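Local coordinates for salicylic acid-binding protein 2 (Nicotiana tabacum, PDB 1XKL) that hydrolyses methyl salicylate to salicylic acid and methanol, releasing the active hormone that drives systemic acquired resistance in tobacco, at residues 7-12 and 18-23; 78-83 and 239-244; 128-133 and 157-162; 208-211 and 217-220. One frame throughout, in Å; residues are numbered along the deposited sequence.

From the N terminus, interaction 1 closes a short loop between strand 6-10 and the chain leading into helix 23-29. Interaction 2 spans much of the remaining chain, joining H80, at the end of strand 75-80 and next to the nucleophile S81, to M239 and M241, just after the catalytic H238. Interactions 3 and 4 both lie within that long loop, one after the other: 128-133 with 157-162 ties two parts of the region over the bound STH, and 208-211 with 217-220 fixes the loop of D210 to helix 215-225. Interactions 1 and 2 meet through neighbouring strands of the parallel sheet, M239 packs on L160 and Y161, and K211 touches N130, H158 and K159.

Interaction 1. Residues 7-12 and 18-23; sequences FVLVHG and WSWYKL
With chi1 of W20 at -54°, CG stands beside the backbone N and the indole swings over strand 7-10, while chi1 of L9 at -49° with an extended chi2 brings L9 CD1 to W20 CB and CG. The centre of the contact is a CH-pi interaction: L9 CB sits 3.5 Å from the centroid of the W20 five-membered ring, only 6° off its normal. S19 OG lies over the opposite face, toward the rim. At the edge, V10 O approaches W20 CZ2 at 3.4 Å in the ring plane. Two waters bridge the segments. One accepts from G12 N (3.0 Å) and donates to S19 OG, which is also hydrogen-bonded to G16 O; G12 itself touches STH. The other donates to L9 O (2.6 Å) and weakly accepts from H11 N and W20 NE1. These two nitrogens, both donors, lie 3.5 Å apart and cannot bond each other, so the shared water serves both. One face of the indole thus rests on L9 carbon, while NE1 is served, weakly, by water.

Interaction 2. Residues 78-83 and 239-244; sequences VGHSLG and MAMLCE. With STH (2-amino-4H-1,3-benzoxathiin-4-ol), chain E.
Strand 75-80 ends at H80 and turns sharply: H80 to G83 form a type II' beta turn closed by G83 N to H80 O (2.6 Å), with S81 in a strained conformation at phi 52°, psi -124°. This is the nucleophile elbow of the alpha/beta hydrolase fold, in the G79-H80-S81-L82-G83 sequence. Facing it, M239 is the N-cap of the short helix 240-243, and its O accepts from both L242 N and C243 N. The side chains meet around the H80 imidazole. M241, a selenomethionine bent at chi2 and chi3, lays its CE over one ring face, 3.5 Å from the centroid and 20° off the normal, with SE also above the face; S81 CB covers the other. The selenium of M239 comes to the ring edge instead, 3.7 Å from H80 CE1. H80 NE2 is hydrogen-bonded to the backbone O of H238, which fixes the ring's rotation, with M241 over one face and M239 at the edge. Next along the turn, S81, the residue that forms the acyl-ester intermediate in catalysis, has its OG covalently bonded to C7 of STH (1.4 Å) and hydrogen-bonded to H238 NE2. L82 CB touches STH O8 at 3.2 Å. Around the buried cluster, H80 and A240 touch L104 of strand 98-104, and M241 touches L248 of helix 245-258 and W20.

Interaction 3. Residues 128-133 and 157-162; sequences AENWLD and AHKLYQ. With STH (2-amino-4H-1,3-benzoxathiin-4-ol), chain E.
One direct hydrogen bond joins the segments: K159 NZ donates to N130 OD1 at 2.8 Å. The ammonium stands above the amide, 39° out of the carbonyl plane, so it is not aligned with a lone pair. N130 reaches it with CG anti to its own N (chi1 -161°), while K159 bends at chi2, then runs extended and passes obliquely across N130, its CE 3.2 Å from N130 OD1. A water adds a second link, accepting from K159 NZ and donating to E129 O (2.9 Å), so K159 NZ holds N130 OD1 directly and E129 O through water. Apolar contact is slight: L132 CD1 lies 4.0 Å from H158 CB and equally far from K159 CG, crossing both side chains at about a right angle. Toward the ligand the two segments offer carbon: W131 CH2 meets STH C5 at 3.6 Å and L160 CD2 meets STH C3 at 3.8 Å. K159 belongs to the salicylate site, but here its amine is turned to N130. The pair lies at the surface, joining the loop after helix 117-124 to helix 153-160; W131 packs on Y122 and F155 and edge-to-face with F136, while D133 bonds the backbone N of K154 and F155.

Interaction 4. Residues 208-211 and 217-220; sequences TEDK and FQRW
D210 and Q218 meet at nearly right angles. The CB of D210 lies 3.2 Å from Q218 NE2, the nearest approach of the two segments. Its CG, anti to the backbone N (chi1 -160°), is 3.6 Å from the same nitrogen. At the tip, OD2 comes within 3.3 Å of Q218 NE2, but the angle is poor and no hydrogen bond forms; the carboxylate and amide planes stand 77° apart. The carboxylate is instead hydrogen-bonded outside the contact: OD2 accepts from H238 ND1, the charge relay, and OD1 takes the backbone N-H groups of G212 and I213. Q218 has its own partners: NE2 donates to I213 O and OE1 accepts from C207 N, which fixes the amide's rotation. Its chain, extended beyond CG, carries that amide from helix 215-225 to the catalytic loop. The contact thus bridges the end of strand 202-207 and helix 215-225, with Q218 lying on Y204 and V206 and D210 on A105.

Interaction 1. Residues 7-12 and 18-23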
loop_
_atom_site.group_PDB
_atom_site.type_symbol
_atom_site.label_atom_id
_atom_site.label_comp_id
_atom_site.label_asym_id
_atom_site.label_seq_id
_atom_site.Cartn_x
_atom_site.Cartn_y
_atom_site.Cartn_z
ATOM N N PHE A 7 11.556 9.148 -41.539
ATOM C CA PHE A 7 10.980 10.108 -40.607
ATOM C C PHE A 7 11.318 9.720 -39.167
ATOM O O PHE A 7 10.994 8.620 -38.722
ATOM C CB PHE A 7 9.458 10.157 -40.765
ATOM C CG PHE A 7 8.990 10.967 -41.940
ATOM C CD1 PHE A 7 8.842 12.348 -41.835
ATOM C CD2 PHE A 7 8.707 10.355 -43.156
ATOM C CE1 PHE A 7 8.418 13.109 -42.926
ATOM C CE2 PHE A 7 8.284 11.104 -44.257
ATOM C CZ PHE A 7 8.137 12.483 -44.142
ATOM N N VAL A 8 11.980 10.624 -38.450
ATOM C CA VAL A 8 12.340 10.393 -37.061
ATOM C C VAL A 8 11.411 11.261 -36.237
ATOM O O VAL A 8 11.515 12.495 -36.253
ATOM C CB VAL A 8 13.798 10.782 -36.806
ATOM C CG1 VAL A 8 14.116 10.704 -35.322
ATOM C CG2 VAL A 8 14.713 9.851 -37.601
ATOM N N LEU A 9 10.495 10.610 -35.525
ATOM C CA LEU A 9 9.506 11.314 -34.722
ATOM C C LEU A 9 9.934 11.422 -33.262
ATOM O O LEU A 9 10.212 10.426 -32.603
ATOM C CB LEU A 9 8.150 10.610 -34.846
ATOM C CG LEU A 9 7.678 10.272 -36.270
ATOM C CD1 LEU A 9 6.248 9.719 -36.209
ATOM C CD2 LEU A 9 7.713 11.520 -37.152
ATOM N N VAL A 10 9.978 12.653 -32.772
ATOM C CA VAL A 10 10.408 12.933 -31.409
ATOM C C VAL A 10 9.286 13.554 -30.606
ATOM O O VAL A 10 8.854 14.682 -30.874
ATOM C CB VAL A 10 11.602 13.876 -31.434
ATOM C CG1 VAL A 10 12.196 14.028 -30.049
ATOM C CG2 VAL A 10 12.627 13.360 -32.429
ATOM N N HIS A 11 8.832 12.806 -29.606
ATOM C CA HIS A 11 7.743 13.217 -28.728
ATOM C C HIS A 11 8.114 14.367 -27.787
ATOM O O HIS A 11 9.283 14.735 -27.661
ATOM C CB HIS A 11 7.284 12.015 -27.901
ATOM C CG HIS A 11 8.324 11.514 -26.951
ATOM N ND1 HIS A 11 8.598 12.135 -25.750
ATOM C CD2 HIS A 11 9.187 10.476 -27.041
ATOM C CE1 HIS A 11 9.585 11.503 -25.143
ATOM N NE2 HIS A 11 9.962 10.491 -25.904
ATOM N N GLY A 12 7.095 14.909 -27.126
ATOM C CA GLY A 12 7.285 16.000 -26.195
ATOM C C GLY A 12 7.414 15.503 -24.767
ATOM O O GLY A 12 7.515 14.301 -24.527
ATOM N N TRP A 18 4.750 6.257 -28.301
ATOM C CA TRP A 18 3.359 5.867 -28.439
ATOM C C TRP A 18 2.452 6.983 -28.967
ATOM O O TRP A 18 1.461 6.703 -29.640
ATOM C CB TRP A 18 2.808 5.392 -27.100
ATOM C CG TRP A 18 2.868 6.419 -26.012
ATOM C CD1 TRP A 18 3.853 6.568 -25.075
ATOM C CD2 TRP A 18 1.875 7.406 -25.709
ATOM N NE1 TRP A 18 3.528 7.582 -24.200
ATOM C CE2 TRP A 18 2.319 8.112 -24.566
ATOM C CE3 TRP A 18 0.652 7.762 -26.288
ATOM C CZ2 TRP A 18 1.582 9.151 -23.991
ATOM C CZ3 TRP A 18 -0.085 8.796 -25.721
ATOM C CH2 TRP A 18 0.384 9.479 -24.578
ATOM N N SER A 19 2.784 8.239 -28.669
ATOM C CA SER A 19 1.941 9.340 -29.107
ATOM C C SER A 19 1.789 9.427 -30.622
ATOM O O SER A 19 0.805 9.971 -31.124
ATOM C CB SER A 19 2.433 10.687 -28.533
ATOM O OG SER A 19 3.789 10.972 -28.838
ATOM N N TRP A 20 2.747 8.868 -31.349
ATOM C CA TRP A 20 2.712 8.892 -32.807
ATOM C C TRP A 20 2.011 7.680 -33.411
ATOM O O TRP A 20 2.103 7.453 -34.619
ATOM C CB TRP A 20 4.137 8.942 -33.358
ATOM C CG TRP A 20 4.969 10.059 -32.811
ATOM C CD1 TRP A 20 5.923 9.981 -31.824
ATOM C CD2 TRP A 20 4.944 11.423 -33.238
ATOM N NE1 TRP A 20 6.493 11.219 -31.619
ATOM C CE2 TRP A 20 5.910 12.120 -32.474
ATOM C CE3 TRP A 20 4.198 12.126 -34.192
ATOM C CZ2 TRP A 20 6.150 13.488 -32.641
ATOM C CZ3 TRP A 20 4.436 13.490 -34.357
ATOM C CH2 TRP A 20 5.407 14.154 -33.583
ATOM N N TYR A 21 1.290 6.909 -32.601
ATOM C CA TYR A 21 0.660 5.696 -33.134
ATOM C C TYR A 21 -0.326 5.890 -34.289
ATOM O O TYR A 21 -0.460 5.005 -35.136
ATOM C CB TYR A 21 0.009 4.881 -32.005
ATOM C CG TYR A 21 -1.367 5.334 -31.581
ATOM C CD1 TYR A 21 -2.502 4.594 -31.918
ATOM C CD2 TYR A 21 -1.535 6.485 -30.818
ATOM C CE1 TYR A 21 -3.775 4.987 -31.501
ATOM C CE2 TYR A 21 -2.800 6.889 -30.399
ATOM C CZ TYR A 21 -3.914 6.133 -30.742
ATOM O OH TYR A 21 -5.155 6.535 -30.301
ATOM N N LYS A 22 -1.011 7.029 -34.332
ATOM C CA LYS A 22 -1.958 7.294 -35.420
ATOM C C LYS A 22 -1.245 7.820 -36.660
ATOM O O LYS A 22 -1.672 7.562 -37.787
ATOM C CB LYS A 22 -3.017 8.310 -34.987
ATOM C CG LYS A 22 -4.074 7.765 -34.057
ATOM C CD LYS A 22 -4.966 8.881 -33.560
ATOM C CE LYS A 22 -6.219 8.338 -32.902
ATOM N NZ LYS A 22 -7.001 9.427 -32.253
ATOM N N LEU A 23 -0.163 8.566 -36.458
ATOM C CA LEU A 23 0.586 9.119 -37.586
ATOM C C LEU A 23 1.491 8.103 -38.271
ATOM O O LEU A 23 1.553 8.055 -39.499
ATOM C CB LEU A 23 1.443 10.309 -37.141
ATOM C CG LEU A 23 2.202 11.001 -38.280
ATOM C CD1 LEU A 23 1.183 11.615 -39.238
ATOM C CD2 LEU A 23 3.133 12.097 -37.736
HETATM O O HOH W 1 8.973 9.896 -30.386
HETATM O O HOH W 2 4.397 13.889 -28.017
#

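Interaction 2. Residues 78-83 and 239-244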
loop_
_atom_site.group_PDB
_atom_site.type_symbol
_atom_site.label_atom_id
_atom_site.label_comp_id
_atom_site.label_asym_id
_atom_site.label_seq_id
_atom_site.Cartn_x
_atom_site.Cartn_y
_atom_site.Cartn_z
ATOM N N VAL A 78 11.110 15.267 -36.840
ATOM C CA VAL A 78 9.848 15.888 -36.490
ATOM C C VAL A 78 9.786 15.918 -34.967
ATOM O O VAL A 78 9.729 14.877 -34.311
ATOM C CB VAL A 78 8.653 15.107 -37.083
ATOM C CG1 VAL A 78 7.339 15.817 -36.753
ATOM C CG2 VAL A 78 8.821 15.008 -38.602
ATOM N N GLY A 79 9.843 17.129 -34.421
ATOM C CA GLY A 79 9.813 17.305 -32.986
ATOM C C GLY A 79 8.533 17.951 -32.516
ATOM O O GLY A 79 8.103 18.981 -33.033
ATOM N N HIS A 80 7.919 17.343 -31.517
ATOM C CA HIS A 80 6.679 17.852 -30.967
ATOM C C HIS A 80 6.891 18.411 -29.562
ATOM O O HIS A 80 7.602 17.810 -28.752
ATOM C CB HIS A 80 5.647 16.723 -30.935
ATOM C CG HIS A 80 4.392 17.068 -30.192
ATOM N ND1 HIS A 80 4.048 16.476 -28.999
ATOM C CD2 HIS A 80 3.405 17.953 -30.474
ATOM C CE1 HIS A 80 2.901 16.983 -28.572
ATOM N NE2 HIS A 80 2.491 17.879 -29.450
ATOM N N SER A 81 6.271 19.559 -29.290
ATOM C CA SER A 81 6.356 20.157 -28.081
ATOM C C SER A 81 7.825 20.323 -27.618
ATOM O O SER A 81 8.619 20.921 -28.347
ATOM C CB SER A 81 5.534 19.331 -27.097
ATOM O OG SER A 81 4.923 19.750 -25.916
ATOM N N LEU A 82 8.185 19.800 -26.444
ATOM C CA LEU A 82 9.546 19.894 -25.912
ATOM C C LEU A 82 10.523 19.157 -26.817
ATOM O O LEU A 82 11.735 19.332 -26.708
ATOM C CB LEU A 82 9.619 19.291 -24.492
ATOM C CG LEU A 82 10.990 19.275 -23.797
ATOM C CD1 LEU A 82 11.474 20.716 -23.651
ATOM C CD2 LEU A 82 10.913 18.605 -22.418
ATOM N N GLY A 83 9.983 18.342 -27.720
ATOM C CA GLY A 83 10.812 17.573 -28.634
ATOM C C GLY A 83 11.649 18.451 -29.535
ATOM O O GLY A 83 12.689 18.025 -30.041
HETATM N N MSE A 239 -2.147 18.334 -29.472
HETATM C CA MSE A 239 -1.858 16.973 -29.934
HETATM C C MSE A 239 -2.337 16.724 -31.363
HETATM O O MSE A 239 -3.178 15.853 -31.611
HETATM C CB MSE A 239 -2.509 15.962 -28.987
HETATM C CG MSE A 239 -1.537 15.204 -28.090
HETATM SE SE MSE A 239 -0.401 16.345 -27.015
HETATM C CE MSE A 239 -1.746 17.523 -26.355
ATOM N N ALA A 240 -1.782 17.478 -32.302
ATOM C CA ALA A 240 -2.166 17.361 -33.700
ATOM C C ALA A 240 -2.075 15.940 -34.262
ATOM O O ALA A 240 -2.893 15.563 -35.097
ATOM C CB ALA A 240 -1.320 18.315 -34.545
HETATM N N MSE A 241 -1.095 15.152 -33.816
HETATM C CA MSE A 241 -0.941 13.791 -34.336
HETATM C C MSE A 241 -2.053 12.856 -33.883
HETATM O O MSE A 241 -2.157 11.721 -34.358
HETATM C CB MSE A 241 0.421 13.190 -33.952
HETATM C CG MSE A 241 0.562 12.788 -32.496
HETATM SE SE MSE A 241 0.863 14.317 -31.333
HETATM C CE MSE A 241 2.789 14.266 -31.313
ATOM N N LEU A 242 -2.877 13.345 -32.963
ATOM C CA LEU A 242 -3.996 12.587 -32.436
ATOM C C LEU A 242 -5.336 13.119 -32.944
ATOM O O LEU A 242 -6.202 12.337 -33.319
ATOM C CB LEU A 242 -3.977 12.608 -30.907
ATOM C CG LEU A 242 -2.790 11.904 -30.243
ATOM C CD1 LEU A 242 -2.928 12.042 -28.741
ATOM C CD2 LEU A 242 -2.744 10.423 -30.646
ATOM N N CYS A 243 -5.515 14.440 -32.976
ATOM C CA CYS A 243 -6.784 14.988 -33.457
ATOM C C CYS A 243 -6.830 15.220 -34.971
ATOM O O CYS A 243 -7.910 15.246 -35.562
ATOM C CB CYS A 243 -7.122 16.290 -32.726
ATOM S SG CYS A 243 -5.879 17.582 -32.898
ATOM N N GLU A 244 -5.672 15.385 -35.602
ATOM C CA GLU A 244 -5.625 15.609 -37.049
ATOM C C GLU A 244 -4.448 14.886 -37.706
ATOM O O GLU A 244 -3.658 15.501 -38.421
ATOM C CB GLU A 244 -5.520 17.108 -37.343
ATOM C CG GLU A 244 -6.634 17.955 -36.737
ATOM C CD GLU A 244 -7.982 17.725 -37.394
ATOM O OE1 GLU A 244 -8.982 18.302 -36.912
ATOM O OE2 GLU A 244 -8.043 16.970 -38.390
HETATM C C8 STH E . 6.337 20.506 -23.088
HETATM O O8 STH E . 7.577 20.836 -22.634
HETATM C C1 STH E . 5.150 21.371 -22.829
HETATM C C2 STH E . 3.819 20.960 -23.342
HETATM C C3 STH E . 2.687 21.787 -23.092
HETATM C C4 STH E . 2.825 22.991 -22.333
HETATM C C5 STH E . 4.101 23.391 -21.829
HETATM C C6 STH E . 5.240 22.591 -22.061
HETATM C C7 STH E . 4.801 19.147 -24.642
HETATM O O2 STH E . 3.648 19.776 -24.106
HETATM N N7 STH E . 4.509 17.800 -24.804
HETATM S S7 STH E . 6.188 19.329 -23.839
#

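Interaction 3. Residues 128-133 and 157-162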
loop_
_atom_site.group_PDB
_atom_site.type_symbol
_atom_site.label_atom_id
_atom_site.label_comp_id
_atom_site.label_asym_id
_atom_site.label_seq_id
_atom_site.Cartn_x
_atom_site.Cartn_y
_atom_site.Cartn_z
ATOM N N ALA A 128 0.825 31.240 -14.232
ATOM C CA ALA A 128 1.003 30.085 -13.365
ATOM C C ALA A 128 -0.253 29.231 -13.205
ATOM O O ALA A 128 -0.189 28.136 -12.642
ATOM C CB ALA A 128 1.502 30.540 -11.999
ATOM N N GLU A 129 -1.389 29.719 -13.697
ATOM C CA GLU A 129 -2.636 28.968 -13.585
ATOM C C GLU A 129 -2.929 28.128 -14.816
ATOM O O GLU A 129 -3.853 27.310 -14.812
ATOM C CB GLU A 129 -3.819 29.905 -13.330
ATOM C CG GLU A 129 -3.686 30.730 -12.066
ATOM C CD GLU A 129 -5.032 31.100 -11.465
ATOM O OE1 GLU A 129 -5.876 31.679 -12.189
ATOM O OE2 GLU A 129 -5.237 30.810 -10.265
ATOM N N ASN A 130 -2.154 28.332 -15.874
ATOM C CA ASN A 130 -2.358 27.564 -17.092
ATOM C C ASN A 130 -1.890 26.127 -16.853
ATOM O O ASN A 130 -2.242 25.224 -17.610
ATOM C CB ASN A 130 -1.568 28.173 -18.254
ATOM C CG ASN A 130 -2.083 27.716 -19.614
ATOM O OD1 ASN A 130 -3.219 28.017 -19.987
ATOM N ND2 ASN A 130 -1.252 26.985 -20.361
ATOM N N TRP A 131 -1.108 25.921 -15.794
ATOM C CA TRP A 131 -0.574 24.596 -15.472
ATOM C C TRP A 131 -1.560 23.657 -14.791
ATOM O O TRP A 131 -1.354 22.440 -14.765
ATOM C CB TRP A 131 0.680 24.721 -14.601
ATOM C CG TRP A 131 1.841 25.339 -15.317
ATOM C CD1 TRP A 131 2.333 26.603 -15.149
ATOM C CD2 TRP A 131 2.633 24.734 -16.346
ATOM N NE1 TRP A 131 3.382 26.823 -16.010
ATOM C CE2 TRP A 131 3.588 25.692 -16.757
ATOM C CE3 TRP A 131 2.629 23.473 -16.962
ATOM C CZ2 TRP A 131 4.531 25.432 -17.757
ATOM C CZ3 TRP A 131 3.568 23.215 -17.959
ATOM C CH2 TRP A 131 4.507 24.195 -18.343
ATOM N N LEU A 132 -2.622 24.226 -14.234
ATOM C CA LEU A 132 -3.650 23.452 -13.553
ATOM C C LEU A 132 -3.082 22.486 -12.519
ATOM O O LEU A 132 -2.403 22.898 -11.581
ATOM C CB LEU A 132 -4.499 22.687 -14.576
ATOM C CG LEU A 132 -5.329 23.525 -15.552
ATOM C CD1 LEU A 132 -6.197 22.618 -16.406
ATOM C CD2 LEU A 132 -6.194 24.505 -14.785
ATOM N N ASP A 133 -3.349 21.199 -12.694
ATOM C CA ASP A 133 -2.874 20.210 -11.740
ATOM C C ASP A 133 -1.508 19.621 -12.061
ATOM O O ASP A 133 -1.178 18.534 -11.592
ATOM C CB ASP A 133 -3.894 19.081 -11.623
ATOM C CG ASP A 133 -4.146 18.394 -12.943
ATOM O OD1 ASP A 133 -4.885 17.391 -12.954
ATOM O OD2 ASP A 133 -3.604 18.859 -13.970
ATOM N N ALA A 157 -6.536 17.198 -20.166
ATOM C CA ALA A 157 -7.873 17.333 -20.736
ATOM C C ALA A 157 -8.289 18.729 -21.183
ATOM O O ALA A 157 -8.989 18.872 -22.182
ATOM C CB ALA A 157 -8.897 16.790 -19.756
ATOM N N HIS A 158 -7.859 19.749 -20.444
ATOM C CA HIS A 158 -8.235 21.124 -20.744
ATOM C C HIS A 158 -7.194 21.984 -21.451
ATOM O O HIS A 158 -7.527 23.032 -22.005
ATOM C CB HIS A 158 -8.669 21.828 -19.453
ATOM C CG HIS A 158 -9.944 21.301 -18.873
ATOM N ND1 HIS A 158 -9.980 20.401 -17.824
ATOM C CD2 HIS A 158 -11.235 21.553 -19.192
ATOM C CE1 HIS A 158 -11.236 20.126 -17.526
ATOM N NE2 HIS A 158 -12.019 20.812 -18.342
ATOM N N LYS A 159 -5.938 21.557 -21.439
ATOM C CA LYS A 159 -4.899 22.350 -22.077
ATOM C C LYS A 159 -4.190 21.647 -23.224
ATOM O O LYS A 159 -3.587 22.300 -24.079
ATOM C CB LYS A 159 -3.871 22.788 -21.035
ATOM C CG LYS A 159 -4.451 23.617 -19.898
ATOM C CD LYS A 159 -5.026 24.933 -20.396
ATOM C CE LYS A 159 -5.387 25.851 -19.237
ATOM N NZ LYS A 159 -5.913 27.162 -19.700
ATOM N N LEU A 160 -4.271 20.324 -23.263
ATOM C CA LEU A 160 -3.589 19.597 -24.317
ATOM C C LEU A 160 -4.486 18.784 -25.254
ATOM O O LEU A 160 -4.265 18.759 -26.465
ATOM C CB LEU A 160 -2.524 18.682 -23.694
ATOM C CG LEU A 160 -1.397 19.306 -22.851
ATOM C CD1 LEU A 160 -0.272 18.281 -22.670
ATOM C CD2 LEU A 160 -0.857 20.540 -23.526
ATOM N N TYR A 161 -5.508 18.143 -24.694
ATOM C CA TYR A 161 -6.409 17.296 -25.469
ATOM C C TYR A 161 -7.852 17.813 -25.574
ATOM O O TYR A 161 -8.763 17.031 -25.838
ATOM C CB TYR A 161 -6.444 15.891 -24.842
ATOM C CG TYR A 161 -5.123 15.136 -24.836
ATOM C CD1 TYR A 161 -4.023 15.603 -24.112
ATOM C CD2 TYR A 161 -4.971 13.962 -25.573
ATOM C CE1 TYR A 161 -2.799 14.922 -24.129
ATOM C CE2 TYR A 161 -3.751 13.274 -25.597
ATOM C CZ TYR A 161 -2.672 13.761 -24.878
ATOM O OH TYR A 161 -1.461 13.109 -24.937
ATOM N N GLN A 162 -8.067 19.116 -25.400
ATOM C CA GLN A 162 -9.432 19.635 -25.433
ATOM C C GLN A 162 -10.205 19.323 -26.726
ATOM O O GLN A 162 -11.435 19.345 -26.732
ATOM C CB GLN A 162 -9.451 21.154 -25.119
ATOM C CG GLN A 162 -9.267 22.131 -26.284
ATOM C CD GLN A 162 -7.825 22.345 -26.683
ATOM O OE1 GLN A 162 -6.906 21.816 -26.061
ATOM N NE2 GLN A 162 -7.619 23.119 -27.738
HETATM C C8 STH E . 6.337 20.506 -23.088
HETATM O O8 STH E . 7.577 20.836 -22.634
HETATM C C1 STH E . 5.150 21.371 -22.829
HETATM C C2 STH E . 3.819 20.960 -23.342
HETATM C C3 STH E . 2.687 21.787 -23.092
HETATM C C4 STH E . 2.825 22.991 -22.333
HETATM C C5 STH E . 4.101 23.391 -21.829
HETATM C C6 STH E . 5.240 22.591 -22.061
HETATM C C7 STH E . 4.801 19.147 -24.642
HETATM O O2 STH E . 3.648 19.776 -24.106
HETATM N N7 STH E . 4.509 17.800 -24.804
HETATM S S7 STH E . 6.188 19.329 -23.839
HETATM O O HOH W 3 -5.734 27.916 -16.959
#

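Interaction 4. Residues 208-211 and 217-220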
loop_
_atom_site.group_PDB
_atom_site.type_symbol
_atom_site.label_atom_id
_atom_site.label_comp_id
_atom_site.label_asym_id
_atom_site.label_seq_id
_atom_site.Cartn_x
_atom_site.Cartn_y
_atom_site.Cartn_z
ATOM N N THR A 208 -3.286 26.130 -34.492
ATOM C CA THR A 208 -4.133 27.263 -34.119
ATOM C C THR A 208 -4.948 27.128 -32.845
ATOM O O THR A 208 -5.189 28.119 -32.161
ATOM C CB THR A 208 -5.120 27.647 -35.275
ATOM O OG1 THR A 208 -6.179 26.687 -35.352
ATOM C CG2 THR A 208 -4.394 27.690 -36.611
ATOM N N GLU A 209 -5.372 25.917 -32.508
ATOM C CA GLU A 209 -6.185 25.735 -31.311
ATOM C C GLU A 209 -5.416 25.230 -30.102
ATOM O O GLU A 209 -6.010 24.839 -29.100
ATOM C CB GLU A 209 -7.341 24.789 -31.619
ATOM C CG GLU A 209 -8.227 25.284 -32.742
ATOM C CD GLU A 209 -8.795 26.657 -32.454
ATOM O OE1 GLU A 209 -9.432 26.821 -31.392
ATOM O OE2 GLU A 209 -8.603 27.573 -33.285
ATOM N N ASP A 210 -4.096 25.257 -30.191
ATOM C CA ASP A 210 -3.252 24.798 -29.102
ATOM C C ASP A 210 -3.459 25.627 -27.840
ATOM O O ASP A 210 -3.364 26.853 -27.877
ATOM C CB ASP A 210 -1.786 24.893 -29.514
ATOM C CG ASP A 210 -0.887 24.018 -28.673
ATOM O OD1 ASP A 210 -1.111 23.921 -27.447
ATOM O OD2 ASP A 210 0.058 23.433 -29.244
ATOM N N LYS A 211 -3.734 24.958 -26.722
ATOM C CA LYS A 211 -3.913 25.642 -25.446
ATOM C C LYS A 211 -2.732 25.404 -24.503
ATOM O O LYS A 211 -2.652 26.024 -23.446
ATOM C CB LYS A 211 -5.187 25.178 -24.734
ATOM C CG LYS A 211 -6.488 25.792 -25.223
ATOM C CD LYS A 211 -7.513 25.689 -24.106
ATOM C CE LYS A 211 -8.827 26.339 -24.480
ATOM N NZ LYS A 211 -9.531 25.570 -25.554
ATOM N N PHE A 217 2.295 32.246 -28.961
ATOM C CA PHE A 217 3.697 31.983 -28.656
ATOM C C PHE A 217 4.358 31.231 -29.804
ATOM O O PHE A 217 5.553 31.386 -30.057
ATOM C CB PHE A 217 3.849 31.178 -27.364
ATOM C CG PHE A 217 5.279 30.964 -26.968
ATOM C CD1 PHE A 217 6.025 32.002 -26.413
ATOM C CD2 PHE A 217 5.904 29.750 -27.217
ATOM C CE1 PHE A 217 7.375 31.828 -26.119
ATOM C CE2 PHE A 217 7.249 29.568 -26.926
ATOM C CZ PHE A 217 7.991 30.608 -26.379
ATOM N N GLN A 218 3.582 30.397 -30.485
ATOM C CA GLN A 218 4.107 29.661 -31.615
ATOM C C GLN A 218 4.492 30.672 -32.700
ATOM O O GLN A 218 5.588 30.608 -33.260
ATOM C CB GLN A 218 3.059 28.676 -32.143
ATOM C CG GLN A 218 2.762 27.498 -31.215
ATOM C CD GLN A 218 1.755 26.539 -31.821
ATOM O OE1 GLN A 218 1.858 26.183 -32.992
ATOM N NE2 GLN A 218 0.785 26.115 -31.030
ATOM N N ARG A 219 3.598 31.616 -32.989
ATOM C CA ARG A 219 3.887 32.632 -34.004
ATOM C C ARG A 219 5.006 33.546 -33.513
ATOM O O ARG A 219 5.762 34.100 -34.310
ATOM C CB ARG A 219 2.633 33.457 -34.316
ATOM C CG ARG A 219 1.367 32.621 -34.443
ATOM C CD ARG A 219 0.540 32.969 -35.673
ATOM N NE ARG A 219 1.051 32.328 -36.889
ATOM C CZ ARG A 219 0.359 31.460 -37.624
ATOM N NH1 ARG A 219 0.901 30.932 -38.712
ATOM N NH2 ARG A 219 -0.875 31.121 -37.268
ATOM N N TRP A 220 5.112 33.694 -32.195
ATOM C CA TRP A 220 6.152 34.525 -31.614
ATOM C C TRP A 220 7.519 33.939 -31.945
ATOM O O TRP A 220 8.453 34.667 -32.280
ATOM C CB TRP A 220 5.997 34.608 -30.099
ATOM C CG TRP A 220 7.019 35.493 -29.476
ATOM C CD1 TRP A 220 6.941 36.850 -29.304
ATOM C CD2 TRP A 220 8.320 35.106 -29.017
ATOM N NE1 TRP A 220 8.114 37.328 -28.773
ATOM C CE2 TRP A 220 8.977 36.281 -28.587
ATOM C CE3 TRP A 220 8.995 33.883 -28.931
ATOM C CZ2 TRP A 220 10.278 36.267 -28.078
ATOM C CZ3 TRP A 220 10.291 33.866 -28.425
ATOM C CH2 TRP A 220 10.919 35.053 -28.004
#